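Local coordinates for protein TRAP-type transporter, periplasmic component (Cupriavidus necator, PDB 4P8B) that binds (S)-2-acetolactate and, as the periplasmic component of a TRAP-type system, probably delivers this solute to the membrane transporter, at residues A[150-155]-A[218-223]; A[182-187]-A[194-199]; A[188-193]-A[313-318]; A[201-206]-A[224-229]. One frame throughout, in Å; residues are numbered along the deposited sequence.

Contact 1 (A[150-155]-A[218-223]). With X2X ((2S)-2-hydroxy-2-methyl-3-oxobutanoic acid), chain D.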
# COMPACT_ATOMS: atom_id res chain seq x y z
N GLY A 150 3.53 5.37 6.71
CA GLY A 150 2.93 4.20 7.33
C GLY A 150 3.19 3.00 6.45
O GLY A 150 4.09 2.98 5.62
N GLU A 151 2.36 1.98 6.62
CA GLU A 151 2.54 0.72 5.90
C GLU A 151 1.25 -0.03 5.68
O GLU A 151 0.43 -0.18 6.58
CB GLU A 151 3.50 -0.17 6.68
CG GLU A 151 3.88 -1.48 5.97
CD GLU A 151 5.20 -1.98 6.47
OE1 GLU A 151 6.14 -1.19 6.45
OE2 GLU A 151 5.28 -3.14 6.95
N ASN A 152 1.06 -0.52 4.45
CA ASN A 152 0.05 -1.54 4.18
C ASN A 152 0.76 -2.89 4.35
O ASN A 152 0.47 -3.62 5.29
CB ASN A 152 -0.56 -1.33 2.81
CG ASN A 152 -2.02 -1.78 2.72
OD1 ASN A 152 -2.69 -2.04 3.73
ND2 ASN A 152 -2.52 -1.84 1.51
N GLY A 153 1.73 -3.17 3.49
CA GLY A 153 2.65 -4.27 3.71
C GLY A 153 2.96 -5.06 2.48
O GLY A 153 2.62 -4.69 1.37
N PHE A 154 3.68 -6.15 2.68
CA PHE A 154 4.02 -7.08 1.59
C PHE A 154 2.78 -7.76 1.06
O PHE A 154 1.97 -8.32 1.85
CB PHE A 154 5.08 -8.11 2.03
CG PHE A 154 6.47 -7.55 2.01
CD1 PHE A 154 7.16 -7.46 0.82
CD2 PHE A 154 7.05 -7.08 3.16
CE1 PHE A 154 8.45 -6.92 0.79
CE2 PHE A 154 8.32 -6.52 3.13
CZ PHE A 154 9.02 -6.45 1.95
N ARG A 155 2.59 -7.70 -0.24
CA ARG A 155 1.32 -8.08 -0.86
C ARG A 155 1.39 -9.52 -1.35
O ARG A 155 2.03 -9.82 -2.34
CB ARG A 155 0.97 -7.10 -1.98
CG ARG A 155 0.87 -5.66 -1.50
CD ARG A 155 0.53 -4.67 -2.60
NE ARG A 155 -0.83 -4.82 -3.13
CZ ARG A 155 -1.92 -4.26 -2.63
NH1 ARG A 155 -1.86 -3.54 -1.53
NH2 ARG A 155 -3.09 -4.44 -3.22
N GLN A 218 -1.01 -9.20 4.62
CA GLN A 218 -1.65 -10.12 5.52
C GLN A 218 -2.71 -9.44 6.38
O GLN A 218 -3.76 -10.00 6.62
CB GLN A 218 -0.62 -10.81 6.42
CG GLN A 218 -1.20 -11.94 7.27
CD GLN A 218 -1.84 -11.47 8.54
OE1 GLN A 218 -1.60 -10.36 9.00
NE2 GLN A 218 -2.71 -12.31 9.11
N SER A 219 -2.45 -8.23 6.83
CA SER A 219 -3.39 -7.60 7.73
C SER A 219 -4.72 -7.26 7.05
O SER A 219 -5.75 -7.21 7.71
CB SER A 219 -2.78 -6.36 8.38
OG SER A 219 -2.48 -5.38 7.41
N VAL A 220 -4.68 -7.02 5.75
CA VAL A 220 -5.84 -6.76 4.93
C VAL A 220 -6.57 -8.07 4.66
O VAL A 220 -7.78 -8.15 4.86
CB VAL A 220 -5.44 -6.05 3.64
CG1 VAL A 220 -6.61 -5.88 2.71
CG2 VAL A 220 -4.80 -4.69 3.97
N PHE A 221 -5.84 -9.12 4.29
CA PHE A 221 -6.42 -10.46 4.11
C PHE A 221 -7.18 -10.85 5.37
O PHE A 221 -8.31 -11.34 5.31
CB PHE A 221 -5.28 -11.45 3.83
CG PHE A 221 -5.72 -12.86 3.55
CD1 PHE A 221 -6.02 -13.72 4.59
CD2 PHE A 221 -5.85 -13.31 2.24
CE1 PHE A 221 -6.40 -15.02 4.33
CE2 PHE A 221 -6.27 -14.62 1.99
CZ PHE A 221 -6.53 -15.45 3.02
N ALA A 222 -6.56 -10.63 6.52
CA ALA A 222 -7.16 -11.03 7.79
C ALA A 222 -8.38 -10.21 8.17
O ALA A 222 -9.43 -10.75 8.48
CB ALA A 222 -6.12 -10.96 8.90
N ALA A 223 -8.27 -8.88 8.13
CA ALA A 223 -9.35 -8.03 8.62
C ALA A 223 -10.53 -8.04 7.68
O ALA A 223 -11.67 -7.87 8.11
CB ALA A 223 -8.86 -6.60 8.85
OAD X2X D . -7.08 -1.91 -3.12
CAH X2X D . -6.28 -2.54 -2.36
OAE X2X D . -5.96 -3.74 -2.60
CAI X2X D . -5.70 -1.87 -1.16
CAB X2X D . -6.81 -1.65 -0.15
OAF X2X D . -4.59 -2.58 -0.67
CAG X2X D . -5.17 -0.57 -1.66
OAC X2X D . -5.83 0.47 -1.51
CAA X2X D . -3.86 -0.52 -2.36
O HOH W 1 0.14 -5.97 6.91
O HOH W 2 -1.56 -2.98 7.30
O HOH W 3 1.88 -8.98 4.44
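Beside the acetolactate site, Asn152, a pocket residue near the end of strand 144-154, meets Val220 in the first turn of helix 218-223. Asn152 OD1 rests on Val220 CG2 at 3.4 Å, the two side chains crossing at about a right angle. Strand part 150-154 and helix 218-223 run almost perpendicular (87°), and water carries the polar link between them. The carbonyl O of Asn152 is hydrogen-bonded by two waters, each of which also bonds Ser219 OG, at 2.7 and 2.6 Å. With chi1 at 63° this hydroxyl sits between backbone N and carbonyl carbon, on the side facing the strand. A third water donates to Phe154 O and accepts from Gln218 N at 2.9 Å, so a backbone N-H at the start of the helix is satisfied through solvent.

The amide nitrogen of Asn152 is held mainly by Asp242 and gives a weak bond to the ligand hydroxyl, ND2 to OAF at 3.1 Å. Arg155 grips the ligand more firmly: NH1 donates almost straight (167°) to OAF at 3.0 Å, and NH2 reaches carboxylate oxygen OAE, also at 3.0 Å. Salt bridges from NE to Glu215 and from NH1 to Asp242 hold the guanidinium in position, probably tempering its charge. Asn152 and Gly153 both face Asp242, forming a classic beta bulge beside the site. An arginine bound to the solute carboxylate in the cleft between two lobes is characteristic of TRAP periplasmic solute-binding proteins.

Contact 2 (A[182-187]-A[194-199]). With X2X ((2S)-2-hydroxy-2-methyl-3-oxobutanoic acid), chain D.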
# COMPACT_ATOMS: atom_id res chain seq x y z
N LEU A 182 1.42 -0.94 -14.12
CA LEU A 182 2.53 -1.81 -13.79
C LEU A 182 2.05 -3.17 -13.30
O LEU A 182 2.62 -4.22 -13.66
CB LEU A 182 3.42 -1.10 -12.77
CG LEU A 182 4.57 -1.87 -12.10
CD1 LEU A 182 5.40 -2.71 -13.07
CD2 LEU A 182 5.45 -0.86 -11.40
N TYR A 183 1.00 -3.19 -12.49
CA TYR A 183 0.49 -4.46 -11.99
C TYR A 183 -0.07 -5.35 -13.11
O TYR A 183 0.10 -6.58 -13.08
CB TYR A 183 -0.54 -4.26 -10.86
CG TYR A 183 0.15 -3.84 -9.60
CD1 TYR A 183 0.70 -4.77 -8.73
CD2 TYR A 183 0.36 -2.49 -9.31
CE1 TYR A 183 1.40 -4.38 -7.60
CE2 TYR A 183 1.06 -2.09 -8.19
CZ TYR A 183 1.59 -3.05 -7.35
OH TYR A 183 2.31 -2.65 -6.24
N ILE A 184 -0.70 -4.75 -14.11
CA ILE A 184 -1.16 -5.52 -15.26
C ILE A 184 0.03 -6.17 -15.96
O ILE A 184 -0.01 -7.34 -16.30
CB ILE A 184 -1.94 -4.65 -16.25
CG1 ILE A 184 -3.26 -4.18 -15.61
CG2 ILE A 184 -2.21 -5.40 -17.53
CD1 ILE A 184 -4.23 -5.31 -15.31
N GLU A 185 1.09 -5.40 -16.15
CA GLU A 185 2.28 -5.90 -16.83
C GLU A 185 2.99 -7.00 -16.03
O GLU A 185 3.43 -8.00 -16.61
CB GLU A 185 3.24 -4.75 -17.16
CG GLU A 185 2.65 -3.83 -18.21
CD GLU A 185 3.60 -2.72 -18.62
OE1 GLU A 185 4.83 -2.94 -18.59
OE2 GLU A 185 3.12 -1.63 -18.98
N THR A 186 3.08 -6.84 -14.71
CA THR A 186 3.71 -7.86 -13.89
C THR A 186 2.97 -9.18 -14.01
O THR A 186 3.58 -10.23 -14.20
CB THR A 186 3.77 -7.42 -12.43
OG1 THR A 186 4.66 -6.30 -12.35
CG2 THR A 186 4.25 -8.54 -11.52
N PHE A 187 1.65 -9.14 -13.86
CA PHE A 187 0.89 -10.39 -13.92
C PHE A 187 0.79 -10.95 -15.33
O PHE A 187 0.75 -12.18 -15.50
CB PHE A 187 -0.46 -10.22 -13.22
CG PHE A 187 -0.35 -10.29 -11.73
CD1 PHE A 187 -0.29 -11.52 -11.10
CD2 PHE A 187 -0.27 -9.14 -10.96
CE1 PHE A 187 -0.13 -11.61 -9.73
CE2 PHE A 187 -0.12 -9.23 -9.59
CZ PHE A 187 -0.06 -10.45 -8.98
N PRO A 194 -4.85 -10.59 -15.43
CA PRO A 194 -5.21 -9.62 -14.39
C PRO A 194 -6.33 -8.70 -14.83
O PRO A 194 -6.47 -8.41 -16.01
CB PRO A 194 -3.91 -8.84 -14.18
CG PRO A 194 -3.25 -8.92 -15.51
CD PRO A 194 -3.53 -10.30 -16.00
N THR A 195 -7.15 -8.28 -13.88
CA THR A 195 -8.16 -7.28 -14.12
C THR A 195 -8.05 -6.24 -13.02
O THR A 195 -7.83 -6.56 -11.85
CB THR A 195 -9.57 -7.87 -14.16
OG1 THR A 195 -9.75 -8.76 -13.06
CG2 THR A 195 -9.78 -8.63 -15.46
N GLN A 196 -8.15 -4.99 -13.42
CA GLN A 196 -8.06 -3.90 -12.47
C GLN A 196 -9.42 -3.49 -11.94
O GLN A 196 -10.40 -3.37 -12.68
CB GLN A 196 -7.34 -2.70 -13.06
CG GLN A 196 -7.90 -2.13 -14.33
CD GLN A 196 -6.92 -1.16 -14.94
OE1 GLN A 196 -5.80 -1.53 -15.29
NE2 GLN A 196 -7.31 0.11 -15.02
N MSE A 197 -9.47 -3.31 -10.63
CA MSE A 197 -10.65 -2.71 -10.03
C MSE A 197 -10.37 -2.21 -8.62
O MSE A 197 -9.40 -2.61 -7.99
CB MSE A 197 -11.82 -3.68 -10.02
CG MSE A 197 -11.63 -4.83 -9.10
SE MSE A 197 -12.87 -6.32 -9.41
CE MSE A 197 -12.12 -6.97 -11.03
N SER A 198 -11.21 -1.28 -8.18
CA SER A 198 -11.08 -0.71 -6.85
C SER A 198 -11.26 -1.75 -5.77
O SER A 198 -11.79 -2.85 -6.00
CB SER A 198 -12.15 0.36 -6.63
OG SER A 198 -13.43 -0.26 -6.60
N TRP A 199 -10.83 -1.41 -4.56
CA TRP A 199 -11.00 -2.29 -3.42
C TRP A 199 -12.51 -2.59 -3.22
O TRP A 199 -12.88 -3.74 -2.98
CB TRP A 199 -10.41 -1.65 -2.17
CG TRP A 199 -10.74 -2.36 -0.90
CD1 TRP A 199 -11.55 -1.91 0.10
CD2 TRP A 199 -10.30 -3.66 -0.51
NE1 TRP A 199 -11.63 -2.85 1.10
CE2 TRP A 199 -10.87 -3.93 0.75
CE3 TRP A 199 -9.48 -4.62 -1.10
CZ2 TRP A 199 -10.62 -5.11 1.44
CZ3 TRP A 199 -9.24 -5.81 -0.41
CH2 TRP A 199 -9.83 -6.04 0.84
OAD X2X D . -7.08 -1.91 -3.12
CAH X2X D . -6.28 -2.54 -2.36
OAE X2X D . -5.96 -3.74 -2.60
CAI X2X D . -5.70 -1.87 -1.16
CAB X2X D . -6.81 -1.65 -0.15
OAF X2X D . -4.59 -2.58 -0.67
CAG X2X D . -5.17 -0.57 -1.66
OAC X2X D . -5.83 0.47 -1.51
CAA X2X D . -3.86 -0.52 -2.36
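Ile184 and the ring of Pro194 meet at a slant, the tip of the isoleucine lying against CB and CG of the pyrrolidine: Ile184 CD1 is 3.7 Å from Pro194 CB and equally close to CG. Its chi1 of -67° sets CG1 beside the backbone N and carries CD1 toward the strand, while the carbonyl O of Ile184 approaches Pro194 CG at 3.7 Å. One turn later Phe187 meets the same ring with its root, CB to Pro194 CB at 3.8 Å, and its aromatic ring leads off to pack on Leu175 and Val177. The proline thus packs against two side chains of one helical face. Gln196 comes in at about a right angle to Ile184, its extended chain bringing OE1 to 3.7 Å from Ile184 CG1, a polar atom beside an otherwise apolar patch.

Beyond the strand the chain turns into the ligand site. Trp199 lays one ring face over the ligand methyl CAB, which stands 3.8 Å above the plane and offset toward the rim; Trp199 CB lies 3.5 Å from carboxylate oxygen OAD. Ser198 acts as N-cap of the next helix through Asp201 N, and Met197 O, in a selenomethionine, accepts from Arg176.

The 182-187 part of helix 181-189 runs nearly antiparallel (170°) to strand part 194-196. The helix is the connection of a beta-alpha-beta unit whose first strand, 174-177, pairs in parallel with 193-196. Helix 317-327 covers a further face of the same helix, at Leu182 and Thr186.

Contact 3 (A[188-193]-A[313-318])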
# COMPACT_ATOMS: atom_id res chain seq x y z
N ASN A 188 0.79 -10.11 -16.36
CA ASN A 188 0.89 -10.60 -17.74
C ASN A 188 2.18 -11.39 -17.94
O ASN A 188 2.18 -12.41 -18.62
CB ASN A 188 0.85 -9.46 -18.77
CG ASN A 188 -0.51 -8.82 -18.91
OD1 ASN A 188 -1.51 -9.34 -18.45
ND2 ASN A 188 -0.55 -7.69 -19.60
N ALA A 189 3.29 -10.91 -17.38
CA ALA A 189 4.58 -11.60 -17.52
C ALA A 189 4.55 -12.97 -16.87
O ALA A 189 5.33 -13.84 -17.25
CB ALA A 189 5.69 -10.75 -16.92
N LEU A 190 3.68 -13.14 -15.89
CA LEU A 190 3.53 -14.40 -15.17
C LEU A 190 2.46 -15.30 -15.81
O LEU A 190 2.14 -16.36 -15.27
CB LEU A 190 3.21 -14.14 -13.70
CG LEU A 190 4.32 -13.41 -12.95
CD1 LEU A 190 3.87 -12.95 -11.58
CD2 LEU A 190 5.52 -14.30 -12.85
N GLY A 191 1.90 -14.87 -16.94
CA GLY A 191 0.93 -15.68 -17.66
C GLY A 191 -0.49 -15.60 -17.16
O GLY A 191 -1.37 -16.34 -17.63
N ALA A 192 -0.74 -14.71 -16.20
CA ALA A 192 -2.07 -14.54 -15.65
C ALA A 192 -2.93 -13.61 -16.49
O ALA A 192 -2.48 -13.02 -17.47
CB ALA A 192 -1.96 -14.06 -14.20
N ASN A 193 -4.21 -13.53 -16.10
CA ASN A 193 -5.18 -12.63 -16.71
C ASN A 193 -5.65 -11.63 -15.67
O ASN A 193 -6.71 -11.78 -15.06
CB ASN A 193 -6.37 -13.42 -17.25
CG ASN A 193 -6.02 -14.24 -18.47
OD1 ASN A 193 -5.41 -13.74 -19.42
ND2 ASN A 193 -6.38 -15.51 -18.45
N ARG A 313 11.46 -13.76 -9.67
CA ARG A 313 12.22 -12.54 -9.94
C ARG A 313 12.68 -12.52 -11.38
O ARG A 313 12.56 -11.50 -12.07
CB ARG A 313 13.39 -12.42 -8.98
CG ARG A 313 14.26 -11.18 -9.22
CD ARG A 313 15.56 -11.26 -8.47
NE ARG A 313 15.37 -11.22 -7.02
CZ ARG A 313 16.00 -12.00 -6.15
NH1 ARG A 313 16.87 -12.92 -6.56
NH2 ARG A 313 15.75 -11.86 -4.86
N LYS A 314 13.21 -13.64 -11.85
CA LYS A 314 13.70 -13.68 -13.22
C LYS A 314 12.55 -13.52 -14.22
O LYS A 314 12.69 -12.82 -15.22
CB LYS A 314 14.54 -14.95 -13.44
CG LYS A 314 15.90 -14.82 -12.72
CD LYS A 314 16.88 -15.97 -12.95
CE LYS A 314 18.31 -15.44 -13.07
NZ LYS A 314 19.32 -16.16 -12.22
N ALA A 315 11.39 -14.09 -13.91
CA ALA A 315 10.26 -14.01 -14.83
C ALA A 315 9.72 -12.58 -14.94
O ALA A 315 9.12 -12.22 -15.94
CB ALA A 315 9.15 -14.95 -14.39
N THR A 316 9.95 -11.77 -13.91
CA THR A 316 9.43 -10.40 -13.90
C THR A 316 10.52 -9.35 -14.16
O THR A 316 10.24 -8.15 -14.10
CB THR A 316 8.72 -10.08 -12.56
OG1 THR A 316 9.60 -10.32 -11.47
CG2 THR A 316 7.46 -10.92 -12.41
N ALA A 317 11.73 -9.78 -14.49
CA ALA A 317 12.86 -8.86 -14.62
C ALA A 317 12.73 -7.86 -15.77
O ALA A 317 13.20 -6.73 -15.66
CB ALA A 317 14.15 -9.65 -14.76
N LYS A 318 12.09 -8.26 -16.87
CA LYS A 318 11.94 -7.36 -18.01
C LYS A 318 10.96 -6.24 -17.65
O LYS A 318 11.15 -5.09 -18.02
CB LYS A 318 11.49 -8.12 -19.26
O HOH W 4 8.27 -13.75 -18.14
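Leu190 lays its CD2 methyl against two residues of the 313-318 segment, 3.9 Å from Thr316 CG2 and 4.0 Å from Ala315 CB. Its CG is also near that threonine methyl, so the branch as a whole leans obliquely on Thr316. The threonine presents carbon here because its hydroxyl is turned elsewhere: with chi1 at 55°, OG1 bonds to Phe312 O in the preceding helix, while CG2 faces the leucine. Beside this, Ala189 CB touches the carbonyl O of Ala315 at 3.9 Å.

Both segments are helix ends. Helix 181-189 closes in a Schellman motif at Gly191, whose positive phi of 83° turns the chain toward strand 193-196; Gly191 and Asn193 then bond to the backbone of Gly172 and Met173. Thr316 is the first residue past helix 306-315 and stands at the N-cap position of helix 317-327, though its hydroxyl does not cap it.

A single water ties the two ends together, donating to Ala189 O at 3.1 Å and to Ala315 O at 2.8 Å. Pro167 and Trp237 pack on Leu190 as well, and Pro114 and Phe115 cover Thr316.

Contact 4 (A[201-206]-A[224-229])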
# COMPACT_ATOMS: atom_id res chain seq x y z
N ASP A 201 -14.85 -2.73 -5.51
CA ASP A 201 -15.31 -3.60 -6.57
C ASP A 201 -14.72 -5.03 -6.47
O ASP A 201 -15.32 -6.00 -6.94
CB ASP A 201 -15.02 -2.97 -7.93
CG ASP A 201 -15.98 -1.86 -8.28
OD1 ASP A 201 -17.06 -1.78 -7.65
OD2 ASP A 201 -15.69 -1.10 -9.22
N ALA A 202 -13.57 -5.14 -5.84
CA ALA A 202 -12.96 -6.44 -5.65
C ALA A 202 -13.81 -7.38 -4.82
O ALA A 202 -13.79 -8.59 -5.05
CB ALA A 202 -11.59 -6.27 -5.02
N GLN A 203 -14.57 -6.85 -3.88
CA GLN A 203 -15.32 -7.69 -2.94
C GLN A 203 -16.36 -8.56 -3.64
O GLN A 203 -16.35 -9.79 -3.48
CB GLN A 203 -15.99 -6.84 -1.86
CG GLN A 203 -15.05 -5.84 -1.20
CD GLN A 203 -13.77 -6.48 -0.70
OE1 GLN A 203 -13.79 -7.45 0.05
NE2 GLN A 203 -12.63 -5.95 -1.13
N PRO A 204 -17.28 -7.95 -4.41
CA PRO A 204 -18.27 -8.83 -5.04
C PRO A 204 -17.64 -9.76 -6.08
O PRO A 204 -18.14 -10.84 -6.33
CB PRO A 204 -19.26 -7.86 -5.70
CG PRO A 204 -18.48 -6.57 -5.84
CD PRO A 204 -17.62 -6.53 -4.62
N ALA A 205 -16.57 -9.29 -6.71
CA ALA A 205 -15.89 -10.09 -7.72
C ALA A 205 -15.28 -11.35 -7.09
O ALA A 205 -15.35 -12.44 -7.68
CB ALA A 205 -14.82 -9.26 -8.42
N MSE A 206 -14.72 -11.22 -5.90
CA MSE A 206 -14.19 -12.40 -5.20
C MSE A 206 -15.32 -13.30 -4.73
O MSE A 206 -15.23 -14.54 -4.82
CB MSE A 206 -13.36 -12.00 -4.00
CG MSE A 206 -12.04 -11.38 -4.37
SE MSE A 206 -10.96 -10.90 -2.81
CE MSE A 206 -11.99 -9.42 -2.15
N ALA A 224 -10.29 -8.26 6.39
CA ALA A 224 -11.36 -8.43 5.42
C ALA A 224 -11.83 -9.89 5.35
O ALA A 224 -12.75 -10.19 4.59
CB ALA A 224 -10.91 -7.95 4.05
N LYS A 225 -11.21 -10.79 6.12
CA LYS A 225 -11.62 -12.20 6.16
C LYS A 225 -11.72 -12.78 4.77
O LYS A 225 -12.72 -13.41 4.42
CB LYS A 225 -12.94 -12.34 6.91
CG LYS A 225 -12.87 -11.85 8.33
CD LYS A 225 -14.10 -12.24 9.11
CE LYS A 225 -13.90 -11.96 10.59
NZ LYS A 225 -13.81 -10.50 10.87
N LEU A 226 -10.64 -12.65 3.98
CA LEU A 226 -10.77 -12.96 2.55
C LEU A 226 -10.96 -14.45 2.29
O LEU A 226 -11.45 -14.83 1.24
CB LEU A 226 -9.59 -12.40 1.75
CG LEU A 226 -9.58 -10.88 1.67
CD1 LEU A 226 -8.43 -10.45 0.74
CD2 LEU A 226 -10.87 -10.30 1.18
N TYR A 227 -10.62 -15.28 3.27
CA TYR A 227 -10.91 -16.70 3.18
C TYR A 227 -12.41 -16.97 3.06
O TYR A 227 -12.80 -18.03 2.61
CB TYR A 227 -10.33 -17.49 4.36
CG TYR A 227 -10.57 -16.84 5.69
CD1 TYR A 227 -11.72 -17.09 6.43
CD2 TYR A 227 -9.64 -15.95 6.21
CE1 TYR A 227 -11.93 -16.45 7.65
CE2 TYR A 227 -9.83 -15.33 7.41
CZ TYR A 227 -10.97 -15.57 8.13
OH TYR A 227 -11.14 -14.94 9.34
N THR A 228 -13.25 -16.03 3.48
CA THR A 228 -14.70 -16.19 3.36
C THR A 228 -15.22 -15.86 1.96
O THR A 228 -16.39 -16.13 1.66
CB THR A 228 -15.49 -15.37 4.40
OG1 THR A 228 -15.39 -13.96 4.10
CG2 THR A 228 -14.98 -15.66 5.81
N VAL A 229 -14.36 -15.31 1.12
CA VAL A 229 -14.69 -15.06 -0.28
C VAL A 229 -13.69 -15.78 -1.19
O VAL A 229 -13.14 -15.22 -2.14
CB VAL A 229 -14.82 -13.55 -0.61
CG1 VAL A 229 -16.11 -12.99 0.02
CG2 VAL A 229 -13.61 -12.77 -0.15
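The amide of Gln203 meets Leu226 through its oxygen, OE1 standing 4.2 Å from Leu226 CD2, while NE2 is bonded back to Trp199 O in the preceding turn and so fixed in its rotation. The other flat group, the Tyr227 ring, points away from helix 199-208: Lys225 C lies 4.0 Å above one face, offset toward the rim, and the ring stacks with His297.

Apolar contact passes chiefly through Met206, a selenomethionine. Its chain leaves with CG beside the backbone N (chi1 -71°) and bends at the last torsion, bringing CE to 3.6 Å from Leu226 CD2, the two side chains inclined to each other; SE lies 4.0 Å from the same methyl. At its root, Met206 CB packs on Val229 CG2 at 3.9 Å. The backbones also come close, Met206 O and Val229 O being 3.5 Å apart; as both are acceptors they do not bond, and Val229 O takes a proton from Gln231 NE2 instead.

The 224-229 segment is braced from within. Lys225 has positive phi in a Schellman motif that ends helix 218-223, and its carbonyl O accepts from both Thr228 N and Thr228 OG1, the latter at 2.7 Å with a C=O...donor angle of 158°. The short 3-10 turn 226-228 follows.

Helix 199-208, kinked at Pro204, packs against the loop leading from helix 218-223 to strand 233-235, and both touch strand 213-216, Met206 and Leu226 each contacting Gln214.

Overall arrangement
Along the chain contact 2 falls between the two segments of contact 1, contact 3 crosses both, and contact 4 opens after contact 2 closes. Contacts 1 and 2 lie about 17 Å apart between centres and both touch the ligand; Val220 and Trp199 join them directly. The segments of contacts 1 and 4 alternate, 224-229 continuing directly from 218-223, with centres about 14 Å apart; contact 4 also packs on contact 2 through Met197 and Trp199. Contact 3 shares helix 181-189 with contact 2, about 13 Å between centres, and its centre is about 25 Å from that of contact 4. Contacts 1 and 2 hold the ligand residues Asn152, Arg155 and Trp199, while contacts 3 and 4 join helix ends and loops farther from the ligand.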